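Local coordinates for fructooligosaccharide ABC transporter substrate-binding protein FusA (Streptococcus pneumoniae, PDB 5G62) that binds fructooligosaccharides, preferring tetrasaccharides and longer chains, and serves as the solute-binding component of the FusABC-MsmK import transporter, at residues Ile122-Asp127 / Ile386-Tyr391; Leu361-Leu366 / Val394-Asp399. The protein carries 2 engineered substitutions. One frame throughout, in Å; residues are numbered along the deposited sequence. Where two conformers were deposited one is given.

Contact 1 of 2, residues Ile122-Asp127 / Ile386-Tyr391; sequences IEELGD and ILDSYY. With FRU (beta-D-fructofuranose), chain C.
Glu123 and Ile386 form a parallel beta bridge, CA atoms 4.7 Å apart, where strands 121-123 and 384-386 run side by side at the edge of the sugar pocket of this solute-binding protein. Two backbone bonds flank the bridge: Ile386 N donates to Ile122 O and Glu124 N to Ile386 O, the latter at 2.9 Å. The side chains of Glu123 and Ile386 leave the sheet on the same face. Glu123 reaches the fructofuranose with its chain extended, CG lying opposite the backbone N (chi1 -176°); the sugar O1 donates to OE1 at 2.7 Å and O3 to OE2 at 2.6 Å. Both carboxylate oxygens thus hold one fructose unit, through its exocyclic O1 and its O3, and Asn339 ND2 adds a further bond to OE2. Beyond the strands, Glu124 carries the contact. Its extended chain brings OE1 2.8 Å from Asp388 N, a bond nearly straight at the hydrogen (172°) that uses the anti side of the carboxylate, somewhat out of its plane. In the modelled conformer of Asp388, OD2 also lies 3.4 Å from Glu124 OE1 and a water sits between the two carboxylates, details that remain doubtful. Lys102, by a salt bridge, and Tyr105 OH both hold Glu124 OE2 and probably offset its charge. Tyr391 OH donates to Glu124 O at 2.9 Å, with that carbonyl oxygen at the ring edge, in plane. Leu125 crosses Tyr391 at about a right angle, placing CD2 3.9 Å from Tyr391 CZ, while CD1 touches the sugar. Strand 121-123 is the middle strand of a three-stranded mixed sheet, between 305-306 and 384-386; helix 332-340 packs on Glu123 and Ile386 through Trp340, and helix 93-101 touches Leu387 and Tyr390.

Contact 2 of 2, residues Leu361-Leu366 / Val394-Asp399; sequences LKHLPL and VTTMPD
A single beta bridge between Leu361 and Thr395 joins strand 360-363, half of a two-stranded antiparallel sheet, to the irregular segment that leads into helix 399-412. Leu361 N donates to Val394 O in a nearly straight bond (169° at the hydrogen), and Thr396 N donates to Leu361 O at 3.1 Å; Thr395 CA adds a CA-H...O contact to that same oxygen. The tight part lies around His363. Thr396 holds OG1 between its backbone N and carbonyl carbon (chi1 53°), and from there the hydroxyl accepts from His363 N at 2.9 Å and hydrogen-bonds His363 ND1 at 2.8 Å, OG1 lying at the ring edge near its plane; either atom of this second pair could be the donor. Backbone and ring are therefore tied to a single oxygen, which should restrict imidazole rotation. Over one face of that ring sits Pro398, the N-cap residue of helix 399-412, in a CH-pi contact: Pro398 CA is 3.5 Å from the ring centroid of His363 and 14° off the normal. Pro398 also lines the sugar pocket, touching a fructofuranose and Trp340, so a pocket residue makes this contact. The ring of Phe352 also meets the imidazole. By contrast, the side toward Asp399 is looser: this exposed residue comes no nearer to the histidine side chain than 4.1 Å, from Asp399 OD2 to His363 CB. On the outer side, beside Thr396, Lys362 turns its CB away, its NZ forming a salt bridge with Asp355. Near Asp399 a water lies between the segments, 2.8 Å from Leu364 O and 2.7 Å from Asp399 OD2.

Contacts 1 and 2 lie with their centres 14 Å apart and share the connection between strand 384-386 and helix 399-412: residues 386-391 serve contact 1 and residues 394-399 serve contact 2. They touch directly. Tyr390 O and Thr395 N, 3.3 Å apart, probably form a hydrogen bond, and Met397 packs against contact 1, with its CE 3.7 Å from Tyr391 CD2 and its CG 4.0 Å from Leu125 CD2. Both contacts reach the oligosaccharide: Glu123 and Leu125 line the pocket from contact 1, Pro398 from contact 2. The side chains of Glu123 and Pro398 are about 7 Å apart, and each lies close to substrate-binding Trp340.

Contact 1 of 2, residues Ile122-Asp127 / Ile386-Tyr391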
loop_
_atom_site.group_PDB
_atom_site.type_symbol
_atom_site.label_atom_id
_atom_site.label_comp_id
_atom_site.label_asym_id
_atom_site.label_seq_id
_atom_site.Cartn_x
_atom_site.Cartn_y
_atom_site.Cartn_z
ATOM N N ILE A 122 8.760 6.866 -7.202
ATOM C CA ILE A 122 9.245 7.710 -6.110
ATOM C C ILE A 122 8.170 8.763 -5.828
ATOM O O ILE A 122 7.679 9.424 -6.756
ATOM C CB ILE A 122 10.601 8.383 -6.430
ATOM C CG1 ILE A 122 11.724 7.344 -6.601
ATOM C CG2 ILE A 122 10.953 9.433 -5.362
ATOM C CD1 ILE A 122 13.008 7.898 -7.221
ATOM N N GLU A 123 7.737 8.852 -4.563
ATOM C CA GLU A 123 6.699 9.794 -4.170
ATOM C C GLU A 123 7.021 10.263 -2.764
ATOM O O GLU A 123 6.885 9.486 -1.802
ATOM C CB GLU A 123 5.310 9.161 -4.234
ATOM C CG GLU A 123 4.164 10.095 -3.946
ATOM C CD GLU A 123 2.845 9.321 -3.748
ATOM O OE1 GLU A 123 2.655 8.708 -2.662
ATOM O OE2 GLU A 123 2.046 9.313 -4.698
ATOM N N GLU A 124 7.454 11.529 -2.643
ATOM C CA GLU A 124 7.848 12.073 -1.348
ATOM C C GLU A 124 6.631 12.723 -0.694
ATOM O O GLU A 124 6.200 13.804 -1.104
ATOM C CB GLU A 124 9.033 13.024 -1.512
ATOM C CG GLU A 124 10.272 12.262 -1.952
ATOM C CD GLU A 124 11.561 13.074 -1.948
ATOM O OE1 GLU A 124 11.521 14.325 -1.927
ATOM O OE2 GLU A 124 12.615 12.414 -1.938
ATOM N N LEU A 125 6.033 12.023 0.285
ATOM C CA LEU A 125 4.946 12.591 1.090
ATOM C C LEU A 125 5.197 12.311 2.575
ATOM O O LEU A 125 4.777 11.290 3.094
ATOM C CB LEU A 125 3.595 12.046 0.626
ATOM C CG LEU A 125 3.000 12.619 -0.675
ATOM C CD1 LEU A 125 1.878 11.730 -1.194
ATOM C CD2 LEU A 125 2.552 14.067 -0.545
ATOM N N GLY A 126 5.824 13.256 3.255
ATOM C CA GLY A 126 6.239 13.121 4.638
ATOM C C GLY A 126 7.457 12.230 4.778
ATOM O O GLY A 126 7.802 11.460 3.890
ATOM N N ASP A 127 8.104 12.326 5.932
ATOM C CA ASP A 127 9.329 11.596 6.216
ATOM C C ASP A 127 9.312 10.985 7.615
ATOM O O ASP A 127 8.774 11.563 8.562
ATOM C CB ASP A 127 10.554 12.508 6.102
ATOM C CG ASP A 127 11.861 11.719 5.947
ATOM O OD1 ASP A 127 11.877 10.710 5.191
ATOM O OD2 ASP A 127 12.868 12.109 6.589
ATOM N N ILE A 386 8.193 11.959 -7.896
ATOM C CA ILE A 386 7.657 13.181 -7.338
ATOM C C ILE A 386 8.442 13.500 -6.072
ATOM O O ILE A 386 8.370 12.757 -5.085
ATOM C CB ILE A 386 6.151 13.071 -7.053
ATOM C CG1 ILE A 386 5.482 12.663 -8.380
ATOM C CG2 ILE A 386 5.606 14.415 -6.479
ATOM C CD1 ILE A 386 4.019 12.499 -8.338
ATOM N N LEU A 387 9.199 14.592 -6.106
ATOM C CA LEU A 387 10.036 14.986 -4.986
ATOM C C LEU A 387 9.328 16.071 -4.202
ATOM O O LEU A 387 8.513 16.815 -4.755
ATOM C CB LEU A 387 11.408 15.486 -5.451
ATOM C CG LEU A 387 12.203 14.552 -6.376
ATOM C CD1 LEU A 387 13.577 15.128 -6.696
ATOM C CD2 LEU A 387 12.362 13.164 -5.785
ATOM N N ASP A 388 9.651 16.166 -2.908
ATOM C CA ASP A 388 8.965 17.184 -2.124
ATOM C C ASP A 388 9.329 18.602 -2.573
ATOM O O ASP A 388 8.562 19.527 -2.313
ATOM C CB ASP A 388 9.189 16.985 -0.615
ATOM C CG ASP A 388 10.639 17.042 -0.206
ATOM O OD1 ASP A 388 11.435 17.755 -0.850
ATOM O OD2 ASP A 388 10.984 16.358 0.785
ATOM N N SER A 389 10.426 18.782 -3.317
ATOM C CA SER A 389 10.718 20.080 -3.919
ATOM C C SER A 389 9.753 20.456 -5.044
ATOM O O SER A 389 9.745 21.612 -5.477
ATOM C CB SER A 389 12.133 20.086 -4.477
ATOM O OG SER A 389 12.240 19.244 -5.606
ATOM N N TYR A 390 8.951 19.516 -5.539
ATOM C CA TYR A 390 8.028 19.823 -6.628
ATOM C C TYR A 390 6.804 20.609 -6.155
ATOM O O TYR A 390 6.177 21.286 -6.966
ATOM C CB TYR A 390 7.523 18.544 -7.302
ATOM C CG TYR A 390 8.515 17.748 -8.107
ATOM C CD1 TYR A 390 9.870 18.030 -8.064
ATOM C CD2 TYR A 390 8.083 16.727 -8.926
ATOM C CE1 TYR A 390 10.759 17.311 -8.823
ATOM C CE2 TYR A 390 8.944 16.012 -9.667
ATOM C CZ TYR A 390 10.283 16.291 -9.609
ATOM O OH TYR A 390 11.165 15.565 -10.357
ATOM N N TYR A 391 6.420 20.472 -4.885
ATOM C CA TYR A 391 5.194 21.084 -4.369
ATOM C C TYR A 391 5.345 22.606 -4.294
ATOM O O TYR A 391 6.321 23.116 -3.761
ATOM C CB TYR A 391 4.823 20.502 -2.979
ATOM C CG TYR A 391 4.736 18.978 -2.981
ATOM C CD1 TYR A 391 3.946 18.324 -3.926
ATOM C CD2 TYR A 391 5.476 18.194 -2.082
ATOM C CE1 TYR A 391 3.881 16.950 -3.994
ATOM C CE2 TYR A 391 5.426 16.807 -2.136
ATOM C CZ TYR A 391 4.613 16.190 -3.103
ATOM O OH TYR A 391 4.535 14.835 -3.232
HETATM C C1 FRU C . 0.005 7.284 -1.316
HETATM C C2 FRU C . -1.202 8.029 -1.802
HETATM C C3 FRU C . -0.822 9.346 -2.619
HETATM C C4 FRU C . -2.039 10.170 -2.442
HETATM C C5 FRU C . -2.274 10.002 -1.120
HETATM C C6 FRU C . -3.704 10.207 -0.742
HETATM O O1 FRU C . 0.837 6.795 -2.306
HETATM O O3 FRU C . -0.477 9.081 -3.933
HETATM O O4 FRU C . -1.709 11.480 -2.764
HETATM O O5 FRU C . -1.801 8.507 -0.804
HETATM O O6 FRU C . -3.905 9.999 0.617
HETATM O O HOH W 1 13.172 16.790 -2.395
#

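Contact 2 of 2, residues Leu361-Leu366 / Val394-Asp399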
loop_
_atom_site.group_PDB
_atom_site.type_symbol
_atom_site.label_atom_id
_atom_site.label_comp_id
_atom_site.label_asym_id
_atom_site.label_seq_id
_atom_site.Cartn_x
_atom_site.Cartn_y
_atom_site.Cartn_z
ATOM N N LEU A 361 0.731 22.531 -12.506
ATOM C CA LEU A 361 -0.525 21.819 -12.318
ATOM C C LEU A 361 -1.126 22.167 -10.967
ATOM O O LEU A 361 -0.414 22.287 -9.967
ATOM C CB LEU A 361 -0.337 20.299 -12.427
ATOM C CG LEU A 361 0.139 19.759 -13.780
ATOM C CD1 LEU A 361 0.945 18.486 -13.642
ATOM C CD2 LEU A 361 -1.008 19.576 -14.751
ATOM N N LYS A 362 -2.443 22.313 -10.942
ATOM C CA LYS A 362 -3.160 22.612 -9.711
ATOM C C LYS A 362 -4.316 21.638 -9.533
ATOM O O LYS A 362 -5.134 21.455 -10.441
ATOM C CB LYS A 362 -3.683 24.045 -9.714
ATOM C CG LYS A 362 -2.583 25.076 -9.774
ATOM C CD LYS A 362 -3.099 26.485 -9.670
ATOM C CE LYS A 362 -1.927 27.457 -9.764
ATOM N NZ LYS A 362 -2.332 28.887 -9.624
ATOM N N HIS A 363 -4.391 21.048 -8.354
ATOM C CA HIS A 363 -5.454 20.100 -8.045
ATOM C C HIS A 363 -6.822 20.773 -8.051
ATOM O O HIS A 363 -7.012 21.816 -7.421
ATOM C CB HIS A 363 -5.191 19.444 -6.683
ATOM C CG HIS A 363 -4.228 18.302 -6.750
ATOM N ND1 HIS A 363 -2.869 18.457 -6.582
ATOM C CD2 HIS A 363 -4.432 16.983 -6.997
ATOM C CE1 HIS A 363 -2.277 17.288 -6.722
ATOM N NE2 HIS A 363 -3.204 16.379 -6.972
ATOM N N LEU A 364 -7.724 20.195 -8.697
ATOM C CA LEU A 364 -9.098 20.660 -8.631
ATOM C C LEU A 364 -9.847 19.971 -7.484
ATOM O O LEU A 364 -9.495 18.866 -7.085
ATOM C CB LEU A 364 -9.808 20.374 -9.948
ATOM C CG LEU A 364 -9.251 21.136 -11.162
ATOM C CD1 LEU A 364 -9.906 20.660 -12.432
ATOM C CD2 LEU A 364 -9.503 22.595 -10.987
ATOM N N PRO A 365 -10.861 20.616 -6.910
ATOM C CA PRO A 365 -11.690 19.943 -5.888
ATOM C C PRO A 365 -12.408 18.748 -6.493
ATOM O O PRO A 365 -12.791 18.760 -7.663
ATOM C CB PRO A 365 -12.703 21.018 -5.468
ATOM C CG PRO A 365 -12.278 22.272 -6.078
ATOM C CD PRO A 365 -11.302 21.991 -7.190
ATOM N N LEU A 366 -12.569 17.689 -5.696
ATOM C CA LEU A 366 -13.235 16.490 -6.186
ATOM C C LEU A 366 -14.754 16.566 -6.096
ATOM O O LEU A 366 -15.432 15.748 -6.717
ATOM C CB LEU A 366 -12.747 15.260 -5.421
ATOM C CG LEU A 366 -11.312 14.805 -5.746
ATOM C CD1 LEU A 366 -10.880 13.793 -4.738
ATOM C CD2 LEU A 366 -11.207 14.241 -7.156
ATOM N N VAL A 394 6.103 22.611 -9.439
ATOM C CA VAL A 394 5.581 21.834 -10.552
ATOM C C VAL A 394 4.097 21.560 -10.371
ATOM O O VAL A 394 3.332 21.591 -11.340
ATOM C CB VAL A 394 6.371 20.519 -10.673
ATOM C CG1 VAL A 394 5.803 19.644 -11.791
ATOM C CG2 VAL A 394 7.829 20.810 -10.881
ATOM N N THR A 395 3.690 21.248 -9.134
ATOM C CA THR A 395 2.330 20.848 -8.809
ATOM C C THR A 395 1.971 21.325 -7.411
ATOM O O THR A 395 2.841 21.565 -6.577
ATOM C CB THR A 395 2.143 19.314 -8.903
ATOM O OG1 THR A 395 0.799 18.964 -8.602
ATOM C CG2 THR A 395 3.066 18.553 -7.969
ATOM N N THR A 396 0.668 21.430 -7.158
ATOM C CA THR A 396 0.189 21.467 -5.789
ATOM C C THR A 396 0.336 20.077 -5.141
ATOM O O THR A 396 0.367 19.044 -5.812
ATOM C CB THR A 396 -1.288 21.934 -5.719
ATOM O OG1 THR A 396 -2.112 21.153 -6.585
ATOM C CG2 THR A 396 -1.463 23.444 -6.040
ATOM N N MET A 397 0.476 20.065 -3.829
ATOM C CA MET A 397 0.309 18.820 -3.095
ATOM C C MET A 397 -1.175 18.437 -3.128
ATOM O O MET A 397 -2.026 19.309 -2.980
ATOM C CB MET A 397 0.789 18.966 -1.640
ATOM C CG MET A 397 0.737 17.657 -0.832
ATOM S SD MET A 397 1.250 17.780 0.885
ATOM C CE MET A 397 3.017 18.067 0.705
ATOM N N PRO A 398 -1.512 17.168 -3.398
ATOM C CA PRO A 398 -2.935 16.764 -3.373
ATOM C C PRO A 398 -3.599 17.163 -2.054
ATOM O O PRO A 398 -2.999 17.083 -0.995
ATOM C CB PRO A 398 -2.886 15.240 -3.523
ATOM C CG PRO A 398 -1.558 14.929 -4.071
ATOM C CD PRO A 398 -0.611 16.041 -3.681
ATOM N N ASP A 399 -4.841 17.628 -2.144
ATOM C CA ASP A 399 -5.593 17.989 -0.945
ATOM C C ASP A 399 -5.835 16.788 -0.047
ATOM O O ASP A 399 -5.706 16.910 1.167
ATOM C CB ASP A 399 -6.918 18.653 -1.309
ATOM C CG ASP A 399 -6.702 19.983 -2.016
ATOM O OD1 ASP A 399 -6.038 20.881 -1.443
ATOM O OD2 ASP A 399 -7.135 20.088 -3.165
HETATM O O HOH W 2 -8.332 18.105 -4.642
#